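Local atomic coordinates of Cow rumen GH26 endo-mannanase (PDB entry 6UEH), a protein that probably hydrolyses internal beta-1,4-mannosidic linkages of mannans such as galactomannan, pairing a family 26 catalytic domain with a calcium-binding accessory domain. Residues S37-F51 and F116-V130. Numbering follows the deposited sequence.
Sequences SGKGFAYLTNAPISF and FKPIYGYAEFDTITV. With CA (calcium ion), chain B.
Leu44, from the 37-51 segment, packs against Phe116 and Phe125 of 116-130, and loses more surface there than any other residue of the contact. Its CG stands anti to the backbone N (chi1 170°), which carries both methyls inward: CD2 lies 3.6 Å from CE1 of the Phe125 ring and also meets Phe116 CB, while CD1 rests near the carbonyl of Phe116. Phe125 in turn puts CE2 over the middle of the Phe116 ring, 3.6 Å above its plane, so leucine and both rings form one apolar cluster between the two sheets.

At the outer end, Tyr122 crosses Thr45. The threonine's CB sits off-centre over one ring face, 4.1 Å from the centroid, its CA covers the same face, and Tyr43 OH comes in at the ring edge, 3.5 Å from Tyr122 CD1. With an alanine in place of Tyr122 the face under Thr45 is gone, which would probably open a gap beside the threonine and take away the ring edge that Tyr43 OH touches. Leu44 O accepts from Ala123 N at 3.2 Å and, weakly, from Tyr122 N, the pairing of a G1 beta bulge.

Beyond the antiparallel 42-44/123-125 ladder, Asp126 turns its carboxylate to the calcium ion, with OD1 at 2.3 Å. Its OD2 takes the N-H of Ser37 on the syn lone pair, at 2.8 Å. Carbonyls of Ser37, Gly40 and Asp126 join in, and Glu13 and Glu15 complete the site. A second ladder pairs Ile49 with Phe116, so the contact spans both sheets of a beta-sandwich, with the bound calcium characteristic of CBM6-type modules.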
ATOM      1  N   SER A  37       6.956 -26.683 -27.955  1.00 18.50           N
ATOM      2  CA  SER A  37       6.979 -26.045 -29.260  1.00 20.47           C
ATOM      3  C   SER A  37       8.409 -26.048 -29.797  1.00 19.58           C
ATOM      4  O   SER A  37       9.364 -25.996 -29.027  1.00 17.38           O
ATOM      5  CB  SER A  37       6.432 -24.618 -29.172  1.00 21.45           C
ATOM      6  OG  SER A  37       6.425 -23.989 -30.438  1.00 23.86           O
ATOM      7  N   GLY A  38       8.555 -26.121 -31.115  1.00 22.59           N
ATOM      8  CA  GLY A  38       9.873 -26.107 -31.722  1.00 23.52           C
ATOM      9  C   GLY A  38      10.667 -27.376 -31.467  1.00 23.34           C
ATOM     10  O   GLY A  38      10.097 -28.460 -31.333  1.00 23.50           O
ATOM     11  N   LYS A  39      11.986 -27.241 -31.388  1.00 23.19           N
ATOM     12  CA  LYS A  39      12.867 -28.401 -31.291  1.00 24.85           C
ATOM     13  C   LYS A  39      13.041 -28.895 -29.859  1.00 21.98           C
ATOM     14  O   LYS A  39      13.567 -29.983 -29.631  1.00 22.72           O
ATOM     15  CB  LYS A  39      14.234 -28.074 -31.896  1.00 27.59           C
ATOM     16  CG  LYS A  39      14.195 -27.791 -33.388  1.00 33.07           C
ATOM     17  CD  LYS A  39      15.581 -27.485 -33.931  1.00 36.45           C
ATOM     18  CE  LYS A  39      15.549 -27.284 -35.439  1.00 41.31           C
ATOM     19  NZ  LYS A  39      16.896 -26.961 -35.986  1.00 44.06           N
ATOM     20  N   GLY A  40      12.602 -28.097 -28.894  1.00 22.57           N
ATOM     21  CA  GLY A  40      12.711 -28.485 -27.499  1.00 20.56           C
ATOM     22  C   GLY A  40      12.442 -27.347 -26.539  1.00 19.52           C
ATOM     23  O   GLY A  40      11.500 -26.577 -26.718  1.00 15.97           O
ATOM     24  N   PHE A  41      13.271 -27.239 -25.506  1.00 15.34           N
ATOM     25  CA  PHE A  41      13.113 -26.167 -24.533  1.00 15.05           C
ATOM     26  C   PHE A  41      14.445 -25.763 -23.913  1.00 15.95           C
ATOM     27  O   PHE A  41      15.460 -26.434 -24.100  1.00 16.36           O
ATOM     28  CB  PHE A  41      12.127 -26.580 -23.434  1.00 14.93           C
ATOM     29  CG  PHE A  41      12.541 -27.810 -22.665  1.00 15.38           C
ATOM     30  CD1 PHE A  41      13.310 -27.701 -21.515  1.00 15.34           C
ATOM     31  CD2 PHE A  41      12.146 -29.071 -23.084  1.00 16.19           C
ATOM     32  CE1 PHE A  41      13.686 -28.826 -20.806  1.00 16.89           C
ATOM     33  CE2 PHE A  41      12.516 -30.203 -22.375  1.00 17.50           C
ATOM     34  CZ  PHE A  41      13.287 -30.080 -21.234  1.00 17.87           C
ATOM     35  N   ALA A  42      14.429 -24.653 -23.184  1.00 15.99           N
ATOM     36  CA  ALA A  42      15.596 -24.211 -22.440  1.00 16.94           C
ATOM     37  C   ALA A  42      15.520 -24.724 -21.008  1.00 17.02           C
ATOM     38  O   ALA A  42      14.489 -24.591 -20.346  1.00 17.55           O
ATOM     39  CB  ALA A  42      15.704 -22.687 -22.461  1.00 16.09           C
ATOM     40  N   TYR A  43      16.606 -25.328 -20.539  1.00 17.12           N
ATOM     41  CA  TYR A  43      16.698 -25.772 -19.156  1.00 16.73           C
ATOM     42  C   TYR A  43      17.580 -24.791 -18.399  1.00 16.50           C
ATOM     43  O   TYR A  43      18.806 -24.868 -18.455  1.00 18.12           O
ATOM     44  CB  TYR A  43      17.260 -27.194 -19.069  1.00 16.11           C
ATOM     45  CG  TYR A  43      17.295 -27.789 -17.672  1.00 14.72           C
ATOM     46  CD1 TYR A  43      16.446 -27.333 -16.665  1.00 14.08           C
ATOM     47  CD2 TYR A  43      18.184 -28.811 -17.362  1.00 14.80           C
ATOM     48  CE1 TYR A  43      16.487 -27.885 -15.391  1.00 14.33           C
ATOM     49  CE2 TYR A  43      18.230 -29.367 -16.101  1.00 15.43           C
ATOM     50  CZ  TYR A  43      17.384 -28.901 -15.117  1.00 14.91           C
ATOM     51  OH  TYR A  43      17.442 -29.464 -13.861  1.00 13.74           O
ATOM     52  N   LEU A  44      16.938 -23.849 -17.719  1.00 15.91           N
ATOM     53  CA  LEU A  44      17.633 -22.851 -16.917  1.00 17.18           C
ATOM     54  C   LEU A  44      18.162 -23.492 -15.646  1.00 17.47           C
ATOM     55  O   LEU A  44      17.380 -23.869 -14.785  1.00 17.21           O
ATOM     56  CB  LEU A  44      16.688 -21.694 -16.579  1.00 18.29           C
ATOM     57  CG  LEU A  44      17.127 -20.640 -15.559  1.00 20.62           C
ATOM     58  CD1 LEU A  44      18.156 -19.719 -16.155  1.00 22.25           C
ATOM     59  CD2 LEU A  44      15.934 -19.839 -15.054  1.00 20.89           C
ATOM     60  N   THR A  45      19.479 -23.629 -15.524  1.00 17.72           N
ATOM     61  CA  THR A  45      20.052 -24.214 -14.313  1.00 18.26           C
ATOM     62  C   THR A  45      20.721 -23.153 -13.442  1.00 20.00           C
ATOM     63  O   THR A  45      20.054 -22.511 -12.627  1.00 20.94           O
ATOM     64  CB  THR A  45      21.070 -25.336 -14.637  1.00 19.44           C
ATOM     65  OG1 THR A  45      22.022 -24.869 -15.600  1.00 18.55           O
ATOM     66  CG2 THR A  45      20.351 -26.567 -15.188  1.00 19.45           C
ATOM     67  N   ASN A  46      22.028 -22.971 -13.609  1.00 15.62           N
ATOM     68  CA  ASN A  46      22.761 -21.987 -12.815  1.00 16.47           C
ATOM     69  C   ASN A  46      23.333 -20.841 -13.650  1.00 17.30           C
ATOM     70  O   ASN A  46      24.251 -20.145 -13.217  1.00 17.84           O
ATOM     71  CB  ASN A  46      23.893 -22.665 -12.032  1.00 18.00           C
ATOM     72  CG  ASN A  46      24.893 -23.371 -12.930  1.00 20.49           C
ATOM     73  OD1 ASN A  46      24.755 -23.381 -14.155  1.00 19.84           O
ATOM     74  ND2 ASN A  46      25.912 -23.966 -12.322  1.00 20.47           N
ATOM     75  N   ALA A  47      22.785 -20.647 -14.845  1.00 15.87           N
ATOM     76  CA  ALA A  47      23.217 -19.564 -15.722  1.00 17.83           C
ATOM     77  C   ALA A  47      22.017 -18.971 -16.450  1.00 15.98           C
ATOM     78  O   ALA A  47      21.118 -19.704 -16.854  1.00 14.75           O
ATOM     79  CB  ALA A  47      24.253 -20.061 -16.715  1.00 17.25           C
ATOM     80  N   PRO A  48      22.003 -17.640 -16.629  1.00 16.93           N
ATOM     81  CA  PRO A  48      20.830 -16.963 -17.194  1.00 16.13           C
ATOM     82  C   PRO A  48      20.593 -17.246 -18.676  1.00 16.00           C
ATOM     83  O   PRO A  48      21.513 -17.619 -19.405  1.00 15.78           O
ATOM     84  CB  PRO A  48      21.151 -15.480 -16.984  1.00 16.78           C
ATOM     85  CG  PRO A  48      22.638 -15.424 -16.991  1.00 18.38           C
ATOM     86  CD  PRO A  48      23.086 -16.691 -16.314  1.00 19.13           C
ATOM     87  N   ILE A  49      19.347 -17.073 -19.101  1.00 14.51           N
ATOM     88  CA  ILE A  49      19.006 -17.056 -20.516  1.00 15.81           C
ATOM     89  C   ILE A  49      18.340 -15.719 -20.800  1.00 15.30           C
ATOM     90  O   ILE A  49      17.684 -15.151 -19.923  1.00 14.42           O
ATOM     91  CB  ILE A  49      18.076 -18.220 -20.914  1.00 17.51           C
ATOM     92  CG1 ILE A  49      16.748 -18.133 -20.159  1.00 18.34           C
ATOM     93  CG2 ILE A  49      18.761 -19.561 -20.659  1.00 18.30           C
ATOM     94  CD1 ILE A  49      15.744 -19.203 -20.558  1.00 18.37           C
ATOM     95  N   SER A  50      18.512 -15.201 -22.012  1.00 15.03           N
ATOM     96  CA  SER A  50      18.017 -13.861 -22.295  1.00 14.78           C
ATOM     97  C   SER A  50      17.694 -13.614 -23.762  1.00 14.93           C
ATOM     98  O   SER A  50      18.102 -14.367 -24.644  1.00 14.52           O
ATOM     99  CB  SER A  50      19.037 -12.825 -21.820  1.00 14.70           C
ATOM    100  OG  SER A  50      20.265 -12.974 -22.511  1.00 17.11           O
ATOM    101  N   PHE A  51      16.946 -12.540 -23.998  1.00 14.66           N
ATOM    102  CA  PHE A  51      16.637 -12.065 -25.340  1.00 16.24           C
ATOM    103  C   PHE A  51      16.397 -10.564 -25.288  1.00 16.15           C
ATOM    104  O   PHE A  51      16.202  -9.995 -24.210  1.00 14.83           O
ATOM    105  CB  PHE A  51      15.418 -12.790 -25.918  1.00 16.80           C
ATOM    106  CG  PHE A  51      14.138 -12.525 -25.173  1.00 17.06           C
ATOM    107  CD1 PHE A  51      13.872 -13.164 -23.971  1.00 16.23           C
ATOM    108  CD2 PHE A  51      13.186 -11.658 -25.689  1.00 17.99           C
ATOM    109  CE1 PHE A  51      12.689 -12.931 -23.289  1.00 16.62           C
ATOM    110  CE2 PHE A  51      12.002 -11.421 -25.011  1.00 17.93           C
ATOM    111  CZ  PHE A  51      11.753 -12.056 -23.810  1.00 16.35           C
ATOM    112  N   PHE A 116      15.930 -14.435 -17.710  1.00 15.16           N
ATOM    113  CA  PHE A 116      15.560 -15.272 -16.585  1.00 15.67           C
ATOM    114  C   PHE A 116      16.845 -15.667 -15.881  1.00 15.40           C
ATOM    115  O   PHE A 116      17.696 -16.341 -16.457  1.00 16.27           O
ATOM    116  CB  PHE A 116      14.760 -16.494 -17.032  1.00 15.89           C
ATOM    117  CG  PHE A 116      13.378 -16.160 -17.501  1.00 15.85           C
ATOM    118  CD1 PHE A 116      12.370 -15.905 -16.587  1.00 16.44           C
ATOM    119  CD2 PHE A 116      13.087 -16.081 -18.853  1.00 15.21           C
ATOM    120  CE1 PHE A 116      11.095 -15.587 -17.013  1.00 16.97           C
ATOM    121  CE2 PHE A 116      11.817 -15.764 -19.284  1.00 15.40           C
ATOM    122  CZ  PHE A 116      10.819 -15.518 -18.364  1.00 16.89           C
ATOM    123  N   LYS A 117      16.992 -15.214 -14.641  1.00 15.07           N
ATOM    124  CA  LYS A 117      18.218 -15.428 -13.885  1.00 16.67           C
ATOM    125  C   LYS A 117      18.118 -16.685 -13.030  1.00 17.60           C
ATOM    126  O   LYS A 117      17.021 -17.095 -12.647  1.00 17.07           O
ATOM    127  CB  LYS A 117      18.526 -14.205 -13.016  1.00 19.48           C
ATOM    128  CG  LYS A 117      18.785 -12.932 -13.815  1.00 21.76           C
ATOM    129  CD  LYS A 117      19.169 -11.768 -12.912  1.00 24.13           C
ATOM    130  CE  LYS A 117      19.587 -10.548 -13.725  1.00 25.49           C
ATOM    131  NZ  LYS A 117      20.006  -9.408 -12.855  1.00 26.67           N
ATOM    132  N   PRO A 118      19.268 -17.314 -12.740  1.00 16.91           N
ATOM    133  CA  PRO A 118      19.303 -18.511 -11.891  1.00 16.45           C
ATOM    134  C   PRO A 118      19.053 -18.192 -10.421  1.00 17.29           C
ATOM    135  O   PRO A 118      19.862 -18.544  -9.561  1.00 16.76           O
ATOM    136  CB  PRO A 118      20.724 -19.042 -12.098  1.00 17.57           C
ATOM    137  CG  PRO A 118      21.520 -17.837 -12.463  1.00 18.09           C
ATOM    138  CD  PRO A 118      20.597 -16.998 -13.294  1.00 17.37           C
ATOM    139  N   ILE A 119      17.945 -17.515 -10.144  1.00 16.03           N
ATOM    140  CA  ILE A 119      17.531 -17.220  -8.779  1.00 17.48           C
ATOM    141  C   ILE A 119      16.063 -17.608  -8.620  1.00 18.30           C
ATOM    142  O   ILE A 119      15.183 -16.759  -8.765  1.00 17.81           O
ATOM    143  CB  ILE A 119      17.713 -15.722  -8.432  1.00 18.72           C
ATOM    144  CG1 ILE A 119      19.093 -15.226  -8.870  1.00 21.28           C
ATOM    145  CG2 ILE A 119      17.498 -15.479  -6.942  1.00 19.42           C
ATOM    146  CD1 ILE A 119      19.293 -13.733  -8.686  1.00 23.28           C
ATOM    147  N   TYR A 120      15.794 -18.883  -8.330  1.00 18.21           N
ATOM    148  CA  TYR A 120      16.831 -19.880  -8.065  1.00 19.67           C
ATOM    149  C   TYR A 120      17.038 -20.875  -9.211  1.00 17.09           C
ATOM    150  O   TYR A 120      17.684 -21.907  -9.033  1.00 15.32           O
ATOM    151  CB  TYR A 120      16.498 -20.650  -6.783  1.00 23.66           C
ATOM    152  CG  TYR A 120      16.471 -19.790  -5.540  1.00 29.37           C
ATOM    153  CD1 TYR A 120      17.401 -18.778  -5.353  1.00 31.53           C
ATOM    154  CD2 TYR A 120      15.513 -19.991  -4.554  1.00 32.52           C
ATOM    155  CE1 TYR A 120      17.381 -17.990  -4.219  1.00 35.02           C
ATOM    156  CE2 TYR A 120      15.484 -19.210  -3.417  1.00 35.68           C
ATOM    157  CZ  TYR A 120      16.421 -18.211  -3.255  1.00 37.48           C
ATOM    158  OH  TYR A 120      16.395 -17.429  -2.123  1.00 41.42           O
ATOM    159  N   GLY A 121      16.490 -20.571 -10.381  1.00 15.12           N
ATOM    160  CA  GLY A 121      16.695 -21.408 -11.550  1.00 14.81           C
ATOM    161  C   GLY A 121      16.127 -22.813 -11.442  1.00 15.85           C
ATOM    162  O   GLY A 121      15.201 -23.062 -10.671  1.00 17.09           O
ATOM    163  N   TYR A 122      16.702 -23.728 -12.221  1.00 14.59           N
ATOM    164  CA  TYR A 122      16.239 -25.114 -12.326  1.00 14.76           C
ATOM    165  C   TYR A 122      14.744 -25.179 -12.617  1.00 15.23           C
ATOM    166  O   TYR A 122      13.956 -25.769 -11.872  1.00 15.00           O
ATOM    167  CB  TYR A 122      16.623 -25.895 -11.073  1.00 16.31           C
ATOM    168  CG  TYR A 122      18.126 -26.034 -10.986  1.00 16.29           C
ATOM    169  CD1 TYR A 122      18.791 -27.034 -11.683  1.00 16.47           C
ATOM    170  CD2 TYR A 122      18.885 -25.127 -10.258  1.00 16.69           C
ATOM    171  CE1 TYR A 122      20.168 -27.150 -11.627  1.00 15.40           C
ATOM    172  CE2 TYR A 122      20.262 -25.232 -10.197  1.00 17.27           C
ATOM    173  CZ  TYR A 122      20.898 -26.245 -10.884  1.00 17.12           C
ATOM    174  OH  TYR A 122      22.266 -26.353 -10.824  1.00 19.01           O
ATOM    175  N   ALA A 123      14.384 -24.542 -13.727  1.00 15.03           N
ATOM    176  CA  ALA A 123      13.039 -24.583 -14.279  1.00 15.19           C
ATOM    177  C   ALA A 123      13.152 -24.651 -15.798  1.00 15.26           C
ATOM    178  O   ALA A 123      14.196 -24.329 -16.365  1.00 15.09           O
ATOM    179  CB  ALA A 123      12.234 -23.370 -13.848  1.00 14.95           C
ATOM    180  N   GLU A 124      12.076 -25.064 -16.455  1.00 16.92           N
ATOM    181  CA  GLU A 124      12.111 -25.289 -17.894  1.00 17.50           C
ATOM    182  C   GLU A 124      11.290 -24.237 -18.624  1.00 17.42           C
ATOM    183  O   GLU A 124      10.216 -23.848 -18.166  1.00 17.38           O
ATOM    184  CB  GLU A 124      11.600 -26.694 -18.229  1.00 17.85           C
ATOM    185  CG  GLU A 124      12.431 -27.828 -17.624  1.00 17.85           C
ATOM    186  CD  GLU A 124      12.231 -27.981 -16.125  1.00 18.23           C
ATOM    187  OE1 GLU A 124      11.072 -28.144 -15.690  1.00 17.38           O
ATOM    188  OE2 GLU A 124      13.233 -27.926 -15.376  1.00 18.31           O
ATOM    189  N   PHE A 125      11.803 -23.777 -19.762  1.00 15.53           N
ATOM    190  CA  PHE A 125      11.135 -22.750 -20.551  1.00 16.25           C
ATOM    191  C   PHE A 125      10.986 -23.196 -22.003  1.00 16.95           C
ATOM    192  O   PHE A 125      11.978 -23.412 -22.698  1.00 17.06           O
ATOM    193  CB  PHE A 125      11.909 -21.430 -20.476  1.00 15.03           C
ATOM    194  CG  PHE A 125      11.983 -20.851 -19.094  1.00 17.35           C
ATOM    195  CD1 PHE A 125      12.912 -21.319 -18.179  1.00 16.96           C
ATOM    196  CD2 PHE A 125      11.124 -19.836 -18.706  1.00 17.10           C
ATOM    197  CE1 PHE A 125      12.979 -20.792 -16.906  1.00 16.84           C
ATOM    198  CE2 PHE A 125      11.189 -19.303 -17.433  1.00 16.89           C
ATOM    199  CZ  PHE A 125      12.119 -19.781 -16.532  1.00 15.93           C
ATOM    200  N   ASP A 126       9.741 -23.343 -22.450  1.00 16.12           N
ATOM    201  CA  ASP A 126       9.456 -23.760 -23.820  1.00 16.51           C
ATOM    202  C   ASP A 126       9.418 -22.556 -24.754  1.00 16.37           C
ATOM    203  O   ASP A 126      10.155 -22.495 -25.736  1.00 16.39           O
ATOM    204  CB  ASP A 126       8.128 -24.521 -23.879  1.00 17.01           C
ATOM    205  CG  ASP A 126       7.793 -25.012 -25.277  1.00 19.69           C
ATOM    206  OD1 ASP A 126       8.720 -25.165 -26.101  1.00 19.10           O
ATOM    207  OD2 ASP A 126       6.599 -25.253 -25.551  1.00 20.15           O
ATOM    208  N   THR A 127       8.538 -21.609 -24.443  1.00 16.96           N
ATOM    209  CA  THR A 127       8.444 -20.355 -25.179  1.00 17.02           C
ATOM    210  C   THR A 127       8.299 -19.188 -24.211  1.00 17.56           C
ATOM    211  O   THR A 127       7.933 -19.374 -23.050  1.00 17.28           O
ATOM    212  CB  THR A 127       7.246 -20.338 -26.150  1.00 17.10           C
ATOM    213  OG1 THR A 127       6.034 -20.534 -25.413  1.00 16.79           O
ATOM    214  CG2 THR A 127       7.377 -21.431 -27.206  1.00 17.06           C
ATOM    215  N   ILE A 128       8.591 -17.987 -24.695  1.00 15.57           N
ATOM    216  CA  ILE A 128       8.403 -16.768 -23.919  1.00 15.25           C
ATOM    217  C   ILE A 128       7.624 -15.767 -24.769  1.00 18.22           C
ATOM    218  O   ILE A 128       7.895 -15.618 -25.960  1.00 17.74           O
ATOM    219  CB  ILE A 128       9.749 -16.161 -23.479  1.00 18.64           C
ATOM    220  CG1 ILE A 128      10.573 -17.196 -22.707  1.00 14.74           C
ATOM    221  CG2 ILE A 128       9.526 -14.907 -22.643  1.00 14.56           C
ATOM    222  CD1 ILE A 128      12.045 -16.852 -22.599  1.00 19.38           C
ATOM    223  N   THR A 129       6.650 -15.096 -24.161  1.00 15.39           N
ATOM    224  CA  THR A 129       5.794 -14.172 -24.897  1.00 17.57           C
ATOM    225  C   THR A 129       5.759 -12.790 -24.253  1.00 18.37           C
ATOM    226  O   THR A 129       5.552 -12.660 -23.046  1.00 19.59           O
ATOM    227  CB  THR A 129       4.352 -14.718 -25.007  1.00 18.02           C
ATOM    228  OG1 THR A 129       4.357 -15.914 -25.797  1.00 19.46           O
ATOM    229  CG2 THR A 129       3.433 -13.701 -25.662  1.00 19.47           C
ATOM    230  N   VAL A 130       5.975 -11.761 -25.069  1.00 17.56           N
ATOM    231  CA  VAL A 130       5.883 -10.380 -24.613  1.00 15.12           C
ATOM    232  C   VAL A 130       4.760  -9.656 -25.352  1.00 17.00           C
ATOM    233  O   VAL A 130       4.743  -9.610 -26.583  1.00 17.32           O
ATOM    234  CB  VAL A 130       7.207  -9.620 -24.822  1.00 18.69           C
ATOM    235  CG1 VAL A 130       7.106  -8.209 -24.263  1.00 14.69           C
ATOM    236  CG2 VAL A 130       8.360 -10.370 -24.172  1.00 17.66           C
TER
HETATM  237 CA    CA B 601      10.458 -24.546 -27.482  1.00 15.97          CA
HETATM  238  O   HOH W   1      20.269 -21.615 -10.163  1.00 37.86           O